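Local coordinates for protein glutamate racemase (Campylobacter jejuni, PDB 3UHF) that belongs to the Asp/Glu/hydantoin racemase family and holds D-glutamic acid in a pocket between two alpha/beta halves, each built on a parallel sheet, at residues A[93-98]-A[147-152]; A[117-122]-A[228-233]; A[172-177]-A[204-209]; A[182-187]-A[215-220]. All blocks are in the same frame, centred on the assembly; numbering follows the deposited sequence. Where two conformers were deposited one is given.

Interaction 1 (A[93-98]-A[147-152]); sequences ACNTAS and EEYQKR. With DGL (D-glutamic acid), chain C.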
loop_
_atom_site.group_PDB
_atom_site.type_symbol
_atom_site.label_atom_id
_atom_site.label_comp_id
_atom_site.label_asym_id
_atom_site.label_seq_id
_atom_site.Cartn_x
_atom_site.Cartn_y
_atom_site.Cartn_z
ATOM N N ALA A 93 -1.006 1.143 4.988
ATOM C CA ALA A 93 -1.161 0.569 3.651
ATOM C C ALA A 93 -0.782 1.584 2.583
ATOM O O ALA A 93 -0.372 1.227 1.486
ATOM C CB ALA A 93 -2.617 0.101 3.433
ATOM N N CYS A 94 -0.942 2.856 2.921
ATOM C CA CYS A 94 -0.798 3.952 1.970
ATOM C C CYS A 94 0.673 4.221 1.663
ATOM O O CYS A 94 1.456 4.460 2.576
ATOM C CB CYS A 94 -1.433 5.202 2.568
ATOM S SG CYS A 94 -1.407 6.639 1.475
ATOM N N ASN A 95 1.042 4.188 0.384
ATOM C CA ASN A 95 2.420 4.449 0.001
ATOM C C ASN A 95 2.768 5.909 0.232
ATOM O O ASN A 95 3.910 6.234 0.550
ATOM C CB ASN A 95 2.666 4.080 -1.465
ATOM C CG ASN A 95 2.386 2.609 -1.747
ATOM O OD1 ASN A 95 1.233 2.192 -1.822
ATOM N ND2 ASN A 95 3.448 1.817 -1.901
ATOM N N THR A 96 1.783 6.790 0.059
ATOM C CA THR A 96 2.020 8.217 0.241
ATOM C C THR A 96 2.277 8.523 1.709
ATOM O O THR A 96 3.264 9.185 2.053
ATOM C CB THR A 96 0.845 9.069 -0.302
ATOM O OG1 THR A 96 0.727 8.867 -1.720
ATOM C CG2 THR A 96 1.091 10.547 -0.022
ATOM N N ALA A 97 1.407 8.012 2.581
ATOM C CA ALA A 97 1.628 8.134 4.017
ATOM C C ALA A 97 2.953 7.489 4.434
ATOM O O ALA A 97 3.666 8.008 5.306
ATOM C CB ALA A 97 0.470 7.515 4.791
ATOM N N SER A 98 3.278 6.358 3.817
ATOM C CA SER A 98 4.511 5.643 4.170
ATOM C C SER A 98 5.744 6.471 3.817
ATOM O O SER A 98 6.793 6.353 4.464
ATOM C CB SER A 98 4.583 4.268 3.475
ATOM O OG SER A 98 3.611 3.362 3.986
ATOM N N GLU A 147 11.356 10.829 -2.665
ATOM C CA GLU A 147 12.588 10.124 -3.024
ATOM C C GLU A 147 12.874 8.905 -2.137
ATOM O O GLU A 147 13.992 8.385 -2.123
ATOM C CB GLU A 147 13.785 11.083 -3.061
ATOM C CG GLU A 147 13.648 12.125 -4.161
ATOM C CD GLU A 147 14.776 13.135 -4.194
ATOM O OE1 GLU A 147 15.696 13.052 -3.354
ATOM O OE2 GLU A 147 14.738 14.021 -5.071
ATOM N N GLU A 148 11.864 8.437 -1.409
ATOM C CA GLU A 148 12.099 7.323 -0.486
ATOM C C GLU A 148 12.447 6.016 -1.206
ATOM O O GLU A 148 13.389 5.313 -0.804
ATOM C CB GLU A 148 10.912 7.144 0.470
ATOM C CG GLU A 148 10.810 8.260 1.512
ATOM C CD GLU A 148 11.904 8.174 2.570
ATOM O OE1 GLU A 148 12.316 9.229 3.097
ATOM O OE2 GLU A 148 12.351 7.046 2.877
ATOM N N TYR A 149 11.716 5.685 -2.267
ATOM C CA TYR A 149 12.040 4.468 -3.015
ATOM C C TYR A 149 13.403 4.603 -3.660
ATOM O O TYR A 149 14.207 3.668 -3.620
ATOM C CB TYR A 149 11.006 4.172 -4.105
ATOM C CG TYR A 149 9.759 3.487 -3.603
ATOM C CD1 TYR A 149 8.638 4.231 -3.251
ATOM C CD2 TYR A 149 9.700 2.105 -3.486
ATOM C CE1 TYR A 149 7.488 3.624 -2.791
ATOM C CE2 TYR A 149 8.543 1.478 -3.030
ATOM C CZ TYR A 149 7.441 2.253 -2.687
ATOM O OH TYR A 149 6.294 1.667 -2.226
ATOM N N GLN A 150 13.649 5.766 -4.264
ATOM C CA GLN A 150 14.910 6.016 -4.959
ATOM C C GLN A 150 16.098 5.862 -4.011
ATOM O O GLN A 150 17.083 5.195 -4.338
ATOM C CB GLN A 150 14.942 7.413 -5.589
ATOM C CG GLN A 150 13.904 7.669 -6.683
ATOM C CD GLN A 150 12.626 8.280 -6.128
ATOM O OE1 GLN A 150 12.061 7.766 -5.170
ATOM N NE2 GLN A 150 12.183 9.394 -6.712
ATOM N N LYS A 151 15.998 6.478 -2.836
ATOM C CA LYS A 151 17.090 6.440 -1.864
ATOM C C LYS A 151 17.360 5.033 -1.348
ATOM O O LYS A 151 18.519 4.641 -1.167
ATOM C CB LYS A 151 16.810 7.381 -0.687
ATOM C CG LYS A 151 16.993 8.871 -1.005
ATOM C CD LYS A 151 16.473 9.733 0.150
ATOM C CE LYS A 151 17.130 11.109 0.189
ATOM N NZ LYS A 151 16.587 12.049 -0.827
ATOM N N ARG A 152 16.300 4.281 -1.091
ATOM C CA ARG A 152 16.478 2.912 -0.616
ATOM C C ARG A 152 17.152 2.057 -1.680
ATOM O O ARG A 152 18.126 1.362 -1.400
ATOM C CB ARG A 152 15.143 2.296 -0.190
ATOM C CG ARG A 152 14.549 2.921 1.060
ATOM C CD ARG A 152 13.260 2.220 1.475
ATOM N NE ARG A 152 12.796 2.672 2.787
ATOM C CZ ARG A 152 13.229 2.175 3.941
ATOM N NH1 ARG A 152 14.139 1.211 3.950
ATOM N NH2 ARG A 152 12.759 2.642 5.089
HETATM N N DGL C . -3.275 5.608 -0.924
HETATM C CA DGL C . -2.464 6.433 -1.824
HETATM C C DGL C . -1.126 5.761 -2.089
HETATM O O DGL C . -0.974 4.547 -1.900
HETATM C CB DGL C . -3.182 6.659 -3.154
HETATM C CG DGL C . -4.412 7.557 -3.032
HETATM C CD DGL C . -4.031 8.921 -2.495
HETATM O OE1 DGL C . -4.299 9.189 -1.302
HETATM O OE2 DGL C . -3.429 9.707 -3.257
HETATM O OXT DGL C . -0.192 6.419 -2.530
#
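The hydroxyl end of Tyr149 reaches the Asn95 amide, which lies at the edge of the ring close to its plane, the two planes 24° apart. The atom modelled as Asn95 ND2 is 2.9 Å from Tyr149 OH. Ile117 lies over one face of the ring, and Val121 and Ala203 also touch the tyrosine. This is a buried contact of the alpha/beta fold of the Asp/Glu/hydantoin racemase family, joining the first turn of helix 95-100 to helix 148-155 beside the pocket for D-glutamic acid. Tyr149, in the first turn of its helix, bridges the distance with its side chain, although its CB is not aimed at 93-98; the Asn95 and Tyr149 CA atoms are 10.1 Å apart.

On the pocket side the start of helix 95-100 receives a carboxylate of the ligand. Asn95 N donates to DGL O over 3.1 Å, and Thr96 OG1 donates to DGL OXT over 2.7 Å, with a weak bond from Thr96 N beside it. Thr96 OG1 is also hydrogen-bonded to Thr140, another residue of the pocket, and to Thr143. Cys94 is the N-cap: with SG anti to the backbone N (chi1 -177°), its sulfur takes a nearly straight bond from Ala97 N and also lies 3.5 Å from DGL CA. Ser98 OG and Ser98 N reach Cys94 O from opposite faces of the carbonyl plane, the hydroxyl at 2.8 Å.

Interaction 2 (A[117-122]-A[228-233]); sequences IDAGVE and GDAIVE
Ile231 faces Ala119 across two helices that cross almost perpendicularly, and its longer branch makes the side-chain contact. CB leads into CG1, which stands anti to the backbone N (chi1 -170°), while CG2 turns away from helix 117-128. From CG1 the chain bends at chi2, and its tip, CD1, comes to rest 3.9 Å from Ala119 CB. That alanine methyl fits against the backbone as well as the side chain: it lies 3.7 Å from Ile231 CA and 4.1 Å from Ala230 CB. Ala230 answers from its own helix, its CB sitting 3.5 Å from Ala119 O and 3.8 Å from Gly120 CA.

Small residues at the crossing let the two segment axes approach to 7.9 Å, with an angle of 92° between their directions. Helix 117-128 runs from strand 113-114 of the five-stranded sheet toward strand 135-139 of the four-stranded one, and helix 227-238 leads back from strand 223-226 to strand 249-254. The contact therefore packs together the two helices through which the chain passes between the halves of the fold. Phe234, about one turn on from Ile231, also touches Ala119, and Glu122 forms a salt bridge with Arg238.

No direct hydrogen bond joins the segments. A water instead donates to Ala119 O and to Ala230 O, 2.8 Å from each, so both its protons are spent on backbone carbonyls. The join thus rests on close-fitting methyls and backbone, with a single water supplying the polar link between 117-122 and 228-233.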
loop_
_atom_site.group_PDB
_atom_site.type_symbol
_atom_site.label_atom_id
_atom_site.label_comp_id
_atom_site.label_asym_id
_atom_site.label_seq_id
_atom_site.Cartn_x
_atom_site.Cartn_y
_atom_site.Cartn_z
ATOM N N ILE A 117 6.795 0.743 2.017
ATOM C CA ILE A 117 7.892 1.085 1.115
ATOM C C ILE A 117 9.113 0.176 1.310
ATOM O O ILE A 117 9.642 -0.362 0.338
ATOM C CB ILE A 117 8.281 2.570 1.234
ATOM C CG1 ILE A 117 7.097 3.434 0.778
ATOM C CG2 ILE A 117 9.504 2.867 0.389
ATOM C CD1 ILE A 117 7.316 4.925 0.926
ATOM N N ASP A 118 9.559 0.012 2.551
ATOM C CA ASP A 118 10.683 -0.882 2.845
ATOM C C ASP A 118 10.370 -2.286 2.322
ATOM O O ASP A 118 11.187 -2.907 1.622
ATOM C CB ASP A 118 10.951 -0.888 4.351
ATOM C CG ASP A 118 12.240 -1.606 4.731
ATOM O OD1 ASP A 118 12.884 -2.219 3.851
ATOM O OD2 ASP A 118 12.605 -1.557 5.931
ATOM N N ALA A 119 9.167 -2.763 2.622
ATOM C CA ALA A 119 8.731 -4.068 2.152
ATOM C C ALA A 119 8.784 -4.196 0.631
ATOM O O ALA A 119 9.214 -5.220 0.106
ATOM C CB ALA A 119 7.318 -4.348 2.651
ATOM N N GLY A 120 8.311 -3.175 -0.076
ATOM C CA GLY A 120 8.304 -3.205 -1.529
ATOM C C GLY A 120 9.714 -3.224 -2.109
ATOM O O GLY A 120 9.995 -3.906 -3.093
ATOM N N VAL A 121 10.615 -2.461 -1.506
ATOM C CA VAL A 121 12.019 -2.512 -1.918
ATOM C C VAL A 121 12.633 -3.899 -1.691
ATOM O O VAL A 121 13.298 -4.452 -2.579
ATOM C CB VAL A 121 12.838 -1.419 -1.207
ATOM C CG1 VAL A 121 14.328 -1.621 -1.453
ATOM C CG2 VAL A 121 12.377 -0.040 -1.697
ATOM N N GLU A 122 12.408 -4.459 -0.508
ATOM C CA GLU A 122 12.881 -5.808 -0.203
ATOM C C GLU A 122 12.356 -6.826 -1.225
ATOM O O GLU A 122 13.106 -7.675 -1.705
ATOM C CB GLU A 122 12.459 -6.232 1.211
ATOM C CG GLU A 122 12.646 -7.729 1.464
ATOM C CD GLU A 122 12.220 -8.166 2.849
ATOM O OE1 GLU A 122 12.215 -7.327 3.780
ATOM O OE2 GLU A 122 11.896 -9.361 2.999
ATOM N N GLY A 228 1.059 -5.003 -1.226
ATOM C CA GLY A 228 0.372 -5.834 -0.249
ATOM C C GLY A 228 1.046 -7.182 -0.050
ATOM O O GLY A 228 1.252 -7.631 1.081
ATOM N N ASP A 229 1.370 -7.853 -1.144
ATOM C CA ASP A 229 2.089 -9.126 -1.035
ATOM C C ASP A 229 3.459 -8.888 -0.403
ATOM O O ASP A 229 3.948 -9.713 0.361
ATOM C CB ASP A 229 2.251 -9.775 -2.406
ATOM C CG ASP A 229 0.916 -10.176 -3.029
ATOM O OD1 ASP A 229 -0.070 -10.345 -2.277
ATOM O OD2 ASP A 229 0.856 -10.331 -4.270
ATOM N N ALA A 230 4.078 -7.757 -0.730
ATOM C CA ALA A 230 5.388 -7.426 -0.168
ATOM C C ALA A 230 5.337 -7.286 1.351
ATOM O O ALA A 230 6.195 -7.815 2.061
ATOM C CB ALA A 230 5.936 -6.144 -0.796
ATOM N N ILE A 231 4.344 -6.556 1.853
ATOM C CA ILE A 231 4.256 -6.334 3.291
ATOM C C ILE A 231 3.933 -7.650 4.015
ATOM O O ILE A 231 4.384 -7.862 5.132
ATOM C CB ILE A 231 3.265 -5.178 3.664
ATOM C CG1 ILE A 231 3.365 -4.802 5.146
ATOM C CG2 ILE A 231 1.825 -5.571 3.357
ATOM C CD1 ILE A 231 4.736 -4.352 5.606
ATOM N N VAL A 232 3.189 -8.551 3.379
ATOM C CA VAL A 232 2.952 -9.861 4.001
ATOM C C VAL A 232 4.279 -10.585 4.279
ATOM O O VAL A 232 4.510 -11.075 5.383
ATOM C CB VAL A 232 2.028 -10.771 3.157
ATOM C CG1 VAL A 232 2.064 -12.196 3.682
ATOM C CG2 VAL A 232 0.588 -10.237 3.157
ATOM N N GLU A 233 5.160 -10.632 3.285
ATOM C CA GLU A 233 6.429 -11.342 3.454
ATOM C C GLU A 233 7.307 -10.654 4.498
ATOM O O GLU A 233 7.974 -11.301 5.306
ATOM C CB GLU A 233 7.161 -11.433 2.119
ATOM C CG GLU A 233 6.381 -12.193 1.063
ATOM C CD GLU A 233 6.039 -13.603 1.526
ATOM O OE1 GLU A 233 6.977 -14.359 1.870
ATOM O OE2 GLU A 233 4.837 -13.950 1.563
HETATM O O HOH W 1 8.897 -7.740 1.365
#

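Interaction 3 (A[172-177]-A[204-209]); sequences MVEEGI and CTHFPL. With DGL (D-glutamic acid), chain C.
Val173 enters first, setting both methyls against His206: CG2 lies 3.5 Å from His206 O, and CG1 is 3.9 Å from the ring carbon CD2. CG1 stands anti to the backbone N (chi1 163°) and also packs on Leu209, while Val170, one turn earlier, touches the same histidine.

Glu174 follows with a polar contact. Its CG, beside the backbone N, lies at the ring edge in its plane, and the extended chain beyond it carries OE1 to the nitrogen. His206 NE2 donates to Glu174 OE1 over 2.8 Å, with an N-H...O angle of 167°. The oxygen uses its anti lone pair, the one directed away from OE2, and sits close to the imidazole plane; carboxylate and ring are only 19° apart. This His-carboxylate hydrogen bond ties His206, a residue of the D-glutamic acid pocket, to Glu174, where the end of helix 169-174 meets the loop after strand 199-202. The other ring nitrogen, ND1, is hydrogen-bonded to Thr205 OG1, either atom possibly the donor, so both nitrogens have partners that limit imidazole rotation. Thr205 OG1 in turn accepts from the ligand amine, DGL N, while Thr205 N gives DGL O a straight bond of 2.9 Å. His206 CE1 approaches DGL CG to 3.5 Å, and Cys204 SG lies 3.6 Å from DGL CB. A type I turn from Cys204 to Phe207 presents these groups.

Beyond Glu175 the helix closes in a Schellman motif: Gly176 takes positive phi, its N bonds to Val173 O, and Ile177 N returns to Met172 O over 2.9 Å.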
loop_
_atom_site.group_PDB
_atom_site.type_symbol
_atom_site.label_atom_id
_atom_site.label_comp_id
_atom_site.label_asym_id
_atom_site.label_seq_id
_atom_site.Cartn_x
_atom_site.Cartn_y
_atom_site.Cartn_z
ATOM N N MET A 172 -8.722 7.118 -11.948
ATOM C CA MET A 172 -9.229 6.156 -12.928
ATOM C C MET A 172 -9.671 4.860 -12.255
ATOM O O MET A 172 -10.753 4.344 -12.543
ATOM C CB MET A 172 -8.200 5.881 -14.029
ATOM C CG MET A 172 -8.016 7.099 -14.926
ATOM S SD MET A 172 -6.704 6.917 -16.147
ATOM C CE MET A 172 -7.611 6.069 -17.453
ATOM N N VAL A 173 -8.845 4.362 -11.337
ATOM C CA VAL A 173 -9.200 3.169 -10.578
ATOM C C VAL A 173 -10.471 3.398 -9.779
ATOM O O VAL A 173 -11.344 2.537 -9.726
ATOM C CB VAL A 173 -8.045 2.720 -9.640
ATOM C CG1 VAL A 173 -8.550 1.755 -8.573
ATOM C CG2 VAL A 173 -6.939 2.075 -10.461
ATOM N N GLU A 174 -10.598 4.572 -9.171
ATOM C CA GLU A 174 -11.796 4.848 -8.376
ATOM C C GLU A 174 -13.069 4.933 -9.238
ATOM O O GLU A 174 -14.164 4.654 -8.744
ATOM C CB GLU A 174 -11.593 6.072 -7.467
ATOM C CG GLU A 174 -10.522 5.804 -6.387
ATOM C CD GLU A 174 -10.500 6.841 -5.265
ATOM O OE1 GLU A 174 -9.537 6.822 -4.468
ATOM O OE2 GLU A 174 -11.443 7.665 -5.168
ATOM N N GLU A 175 -12.883 5.283 -10.512
ATOM C CA GLU A 175 -13.971 5.327 -11.502
ATOM C C GLU A 175 -14.223 3.962 -12.139
ATOM O O GLU A 175 -15.063 3.825 -13.031
ATOM C CB GLU A 175 -13.689 6.371 -12.600
ATOM C CG GLU A 175 -14.019 7.803 -12.181
ATOM C CD GLU A 175 -14.395 8.736 -13.341
ATOM O OE1 GLU A 175 -14.593 8.275 -14.487
ATOM O OE2 GLU A 175 -14.512 9.953 -13.090
ATOM N N GLY A 176 -13.484 2.960 -11.675
ATOM C CA GLY A 176 -13.638 1.585 -12.130
ATOM C C GLY A 176 -13.036 1.289 -13.488
ATOM O O GLY A 176 -13.415 0.317 -14.144
ATOM N N ILE A 177 -12.093 2.120 -13.923
ATOM C CA ILE A 177 -11.468 1.924 -15.233
ATOM C C ILE A 177 -10.213 1.058 -15.109
ATOM O O ILE A 177 -9.165 1.547 -14.700
ATOM C CB ILE A 177 -11.107 3.281 -15.877
ATOM C CG1 ILE A 177 -12.360 4.149 -16.004
ATOM C CG2 ILE A 177 -10.488 3.076 -17.252
ATOM C CD1 ILE A 177 -12.061 5.596 -16.348
ATOM N N CYS A 204 1.657 2.241 -5.105
ATOM C CA CYS A 204 0.438 2.992 -4.796
ATOM C C CYS A 204 -0.673 1.974 -4.561
ATOM O O CYS A 204 -0.775 0.978 -5.294
ATOM C CB CYS A 204 0.078 3.911 -5.957
ATOM S SG CYS A 204 -1.498 4.813 -5.762
ATOM N N THR A 205 -1.488 2.208 -3.535
ATOM C CA THR A 205 -2.514 1.247 -3.134
ATOM C C THR A 205 -3.461 0.887 -4.286
ATOM O O THR A 205 -3.975 -0.227 -4.349
ATOM C CB THR A 205 -3.378 1.796 -1.977
ATOM O OG1 THR A 205 -3.864 3.102 -2.324
ATOM C CG2 THR A 205 -2.574 1.878 -0.690
ATOM N N HIS A 206 -3.692 1.837 -5.192
ATOM C CA HIS A 206 -4.685 1.634 -6.243
ATOM C C HIS A 206 -4.165 0.790 -7.389
ATOM O O HIS A 206 -4.944 0.251 -8.178
ATOM C CB HIS A 206 -5.156 2.985 -6.818
ATOM C CG HIS A 206 -5.970 3.803 -5.863
ATOM N ND1 HIS A 206 -5.549 4.092 -4.584
ATOM C CD2 HIS A 206 -7.167 4.424 -6.019
ATOM C CE1 HIS A 206 -6.461 4.840 -3.982
ATOM N NE2 HIS A 206 -7.454 5.052 -4.830
ATOM N N PHE A 207 -2.848 0.680 -7.504
ATOM C CA PHE A 207 -2.289 0.151 -8.742
ATOM C C PHE A 207 -2.459 -1.355 -9.002
ATOM O O PHE A 207 -2.442 -1.762 -10.168
ATOM C CB PHE A 207 -0.830 0.586 -8.960
ATOM C CG PHE A 207 -0.635 2.093 -9.106
ATOM C CD1 PHE A 207 -1.711 2.986 -9.079
ATOM C CD2 PHE A 207 0.642 2.600 -9.292
ATOM C CE1 PHE A 207 -1.499 4.366 -9.197
ATOM C CE2 PHE A 207 0.867 3.955 -9.423
ATOM C CZ PHE A 207 -0.204 4.853 -9.377
ATOM N N PRO A 208 -2.612 -2.190 -7.944
ATOM C CA PRO A 208 -2.892 -3.594 -8.271
ATOM C C PRO A 208 -4.149 -3.799 -9.131
ATOM O O PRO A 208 -4.247 -4.799 -9.848
ATOM C CB PRO A 208 -3.063 -4.245 -6.885
ATOM C CG PRO A 208 -2.101 -3.499 -6.024
ATOM C CD PRO A 208 -2.251 -2.036 -6.515
ATOM N N LEU A 209 -5.093 -2.864 -9.072
ATOM C CA LEU A 209 -6.326 -2.989 -9.853
ATOM C C LEU A 209 -6.021 -2.855 -11.348
ATOM O O LEU A 209 -6.822 -3.254 -12.194
ATOM C CB LEU A 209 -7.358 -1.931 -9.422
ATOM C CG LEU A 209 -8.201 -2.170 -8.158
ATOM C CD1 LEU A 209 -9.120 -3.374 -8.327
ATOM C CD2 LEU A 209 -7.324 -2.324 -6.913
HETATM N N DGL C . -3.275 5.608 -0.924
HETATM C CA DGL C . -2.464 6.433 -1.824
HETATM C C DGL C . -1.126 5.761 -2.089
HETATM O O DGL C . -0.974 4.547 -1.900
HETATM C CB DGL C . -3.182 6.659 -3.154
HETATM C CG DGL C . -4.412 7.557 -3.032
HETATM C CD DGL C . -4.031 8.921 -2.495
HETATM O OE1 DGL C . -4.299 9.189 -1.302
HETATM O OE2 DGL C . -3.429 9.707 -3.257
HETATM O OXT DGL C . -0.192 6.419 -2.530
#

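Interaction 4 (A[182-187]-A[215-220]); sequences FLQSAM and SKYFGD
Gln184 NE2 is hydrogen-bonded to Glu188 OE2 one turn along its helix and at the same time lies at the edge of the Tyr217 ring, 3.8 Å from Tyr217 CE1. With CG anti to the backbone N (chi1 172°) and a bend at chi2, the glutamine chain lies roughly perpendicular to the tyrosine. Its amide nitrogen stays near the ring plane, although the amide as a whole is tilted.

Met187 takes one face of that ring. Its CB sits 4.2 Å from the Tyr217 centroid, only 20° off the normal, a CH-pi contact displaced toward the rim. SD, farther along, approaches obliquely in a Met-aromatic contact and packs 3.8 Å from Tyr217 CB, and the bend at chi3 brings CE within 3.9 Å of that same CB. Methionine and tyrosine run alongside each other, pointing opposite ways.

Helices 181-191 and 211-218 come before and after strand 199-202 of the four-stranded parallel sheet, and this contact packs the one against the other on the outer part of that half. Phe169 and Leu214 also touch Met187. Next to Tyr217, the Phe218 ring receives Tyr217 CD2 3.8 Å above its plane, over the centre.

No hydrogen bond crosses between the segments; what joins them is CH-pi, sulfur-aromatic and apolar packing, and the polar end of Gln184 finds its strong partner on its own helix.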
loop_
_atom_site.group_PDB
_atom_site.type_symbol
_atom_site.label_atom_id
_atom_site.label_comp_id
_atom_site.label_asym_id
_atom_site.label_seq_id
_atom_site.Cartn_x
_atom_site.Cartn_y
_atom_site.Cartn_z
ATOM N N PHE A 182 -9.197 4.030 -23.036
ATOM C CA PHE A 182 -8.884 5.224 -22.262
ATOM C C PHE A 182 -7.701 4.914 -21.347
ATOM O O PHE A 182 -6.749 5.681 -21.257
ATOM C CB PHE A 182 -10.114 5.670 -21.461
ATOM C CG PHE A 182 -9.944 6.981 -20.728
ATOM C CD1 PHE A 182 -8.951 7.883 -21.080
ATOM C CD2 PHE A 182 -10.787 7.301 -19.678
ATOM C CE1 PHE A 182 -8.805 9.087 -20.396
ATOM C CE2 PHE A 182 -10.654 8.511 -18.990
ATOM C CZ PHE A 182 -9.661 9.400 -19.352
ATOM N N LEU A 183 -7.735 3.764 -20.687
ATOM C CA LEU A 183 -6.583 3.385 -19.869
ATOM C C LEU A 183 -5.322 3.188 -20.728
ATOM O O LEU A 183 -4.218 3.554 -20.320
ATOM C CB LEU A 183 -6.888 2.139 -19.039
ATOM C CG LEU A 183 -5.759 1.709 -18.096
ATOM C CD1 LEU A 183 -5.608 2.714 -16.941
ATOM C CD2 LEU A 183 -6.038 0.325 -17.565
ATOM N N GLN A 184 -5.479 2.617 -21.917
ATOM C CA GLN A 184 -4.336 2.446 -22.811
ATOM C C GLN A 184 -3.716 3.806 -23.109
ATOM O O GLN A 184 -2.496 3.944 -23.156
ATOM C CB GLN A 184 -4.764 1.775 -24.118
ATOM C CG GLN A 184 -3.673 1.736 -25.186
ATOM C CD GLN A 184 -2.559 0.755 -24.845
ATOM O OE1 GLN A 184 -2.740 -0.155 -24.033
ATOM N NE2 GLN A 184 -1.396 0.942 -25.462
ATOM N N SER A 185 -4.562 4.814 -23.308
ATOM C CA SER A 185 -4.070 6.158 -23.605
ATOM C C SER A 185 -3.316 6.776 -22.425
ATOM O O SER A 185 -2.336 7.498 -22.614
ATOM C CB SER A 185 -5.225 7.065 -24.032
ATOM O OG SER A 185 -5.809 6.596 -25.236
ATOM N N ALA A 186 -3.773 6.494 -21.210
ATOM C CA ALA A 186 -3.081 6.971 -20.013
ATOM C C ALA A 186 -1.704 6.313 -19.899
ATOM O O ALA A 186 -0.708 6.956 -19.569
ATOM C CB ALA A 186 -3.891 6.658 -18.784
ATOM N N MET A 187 -1.665 5.018 -20.160
ATOM C CA MET A 187 -0.397 4.297 -20.109
ATOM C C MET A 187 0.573 4.837 -21.158
ATOM O O MET A 187 1.765 5.030 -20.871
ATOM C CB MET A 187 -0.622 2.795 -20.254
ATOM C CG MET A 187 -1.314 2.210 -19.042
ATOM S SD MET A 187 -1.340 0.394 -19.003
ATOM C CE MET A 187 -2.351 0.050 -20.444
ATOM N N SER A 215 0.659 -5.254 -16.980
ATOM C CA SER A 215 1.457 -6.407 -17.404
ATOM C C SER A 215 1.320 -6.634 -18.907
ATOM O O SER A 215 2.300 -6.917 -19.592
ATOM C CB SER A 215 1.061 -7.651 -16.613
ATOM O OG SER A 215 1.905 -8.739 -16.930
ATOM N N LYS A 216 0.104 -6.482 -19.428
ATOM C CA LYS A 216 -0.118 -6.616 -20.860
ATOM C C LYS A 216 0.607 -5.508 -21.623
ATOM O O LYS A 216 1.175 -5.752 -22.686
ATOM C CB LYS A 216 -1.614 -6.618 -21.182
ATOM C CG LYS A 216 -1.940 -6.745 -22.655
ATOM C CD LYS A 216 -3.447 -6.681 -22.890
ATOM C CE LYS A 216 -3.787 -6.636 -24.376
ATOM N NZ LYS A 216 -3.263 -7.827 -25.102
ATOM N N TYR A 217 0.617 -4.305 -21.059
ATOM C CA TYR A 217 1.302 -3.169 -21.685
ATOM C C TYR A 217 2.805 -3.424 -21.797
ATOM O O TYR A 217 3.401 -3.237 -22.859
ATOM C CB TYR A 217 1.058 -1.869 -20.893
ATOM C CG TYR A 217 1.679 -0.646 -21.551
ATOM C CD1 TYR A 217 1.022 0.022 -22.576
ATOM C CD2 TYR A 217 2.939 -0.185 -21.171
ATOM C CE1 TYR A 217 1.586 1.124 -23.192
ATOM C CE2 TYR A 217 3.516 0.918 -21.788
ATOM C CZ TYR A 217 2.830 1.569 -22.798
ATOM O OH TYR A 217 3.386 2.660 -23.419
ATOM N N PHE A 218 3.416 -3.860 -20.702
ATOM C CA PHE A 218 4.871 -4.014 -20.675
ATOM C C PHE A 218 5.368 -5.354 -21.221
ATOM O O PHE A 218 6.482 -5.442 -21.747
ATOM C CB PHE A 218 5.410 -3.759 -19.270
ATOM C CG PHE A 218 5.450 -2.298 -18.891
ATOM C CD1 PHE A 218 6.319 -1.427 -19.538
ATOM C CD2 PHE A 218 4.633 -1.801 -17.880
ATOM C CE1 PHE A 218 6.379 -0.087 -19.174
ATOM C CE2 PHE A 218 4.681 -0.468 -17.518
ATOM C CZ PHE A 218 5.554 0.393 -18.168
ATOM N N GLY A 219 4.547 -6.391 -21.104
ATOM C CA GLY A 219 4.931 -7.708 -21.592
ATOM C C GLY A 219 5.561 -8.564 -20.507
ATOM O O GLY A 219 5.767 -8.111 -19.383
ATOM N N ASP A 220 5.891 -9.804 -20.848
ATOM C CA ASP A 220 6.255 -10.790 -19.828
ATOM C C ASP A 220 7.668 -10.646 -19.265
ATOM O O ASP A 220 8.069 -11.423 -18.403
ATOM C CB ASP A 220 6.024 -12.217 -20.344
ATOM C CG ASP A 220 6.657 -12.458 -21.699
ATOM O OD1 ASP A 220 7.523 -11.654 -22.107
ATOM O OD2 ASP A 220 6.293 -13.457 -22.358
#

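Overall arrangement
Interactions 1 and 2 are buried, while 3 and 4 are only partly so, and interaction 4 lies farthest from the chain centre. Interactions 1 and 3 meet at D-glutamic acid, where both give backbone N-H groups to the same carboxylate. Interaction 2 stays clear of the ligand and joins the helices linking the two sheets, by methyl packing and one water; it touches interaction 1 where Ile117 CD1 lies against the backbone of Ser98. Interaction 4 is aromatic and thioether packing, about 24 Å between centres from interaction 1. It meets interaction 3 through successive helices, 169-174 and 181-191, where Met172 packs on Leu183 and Ala186.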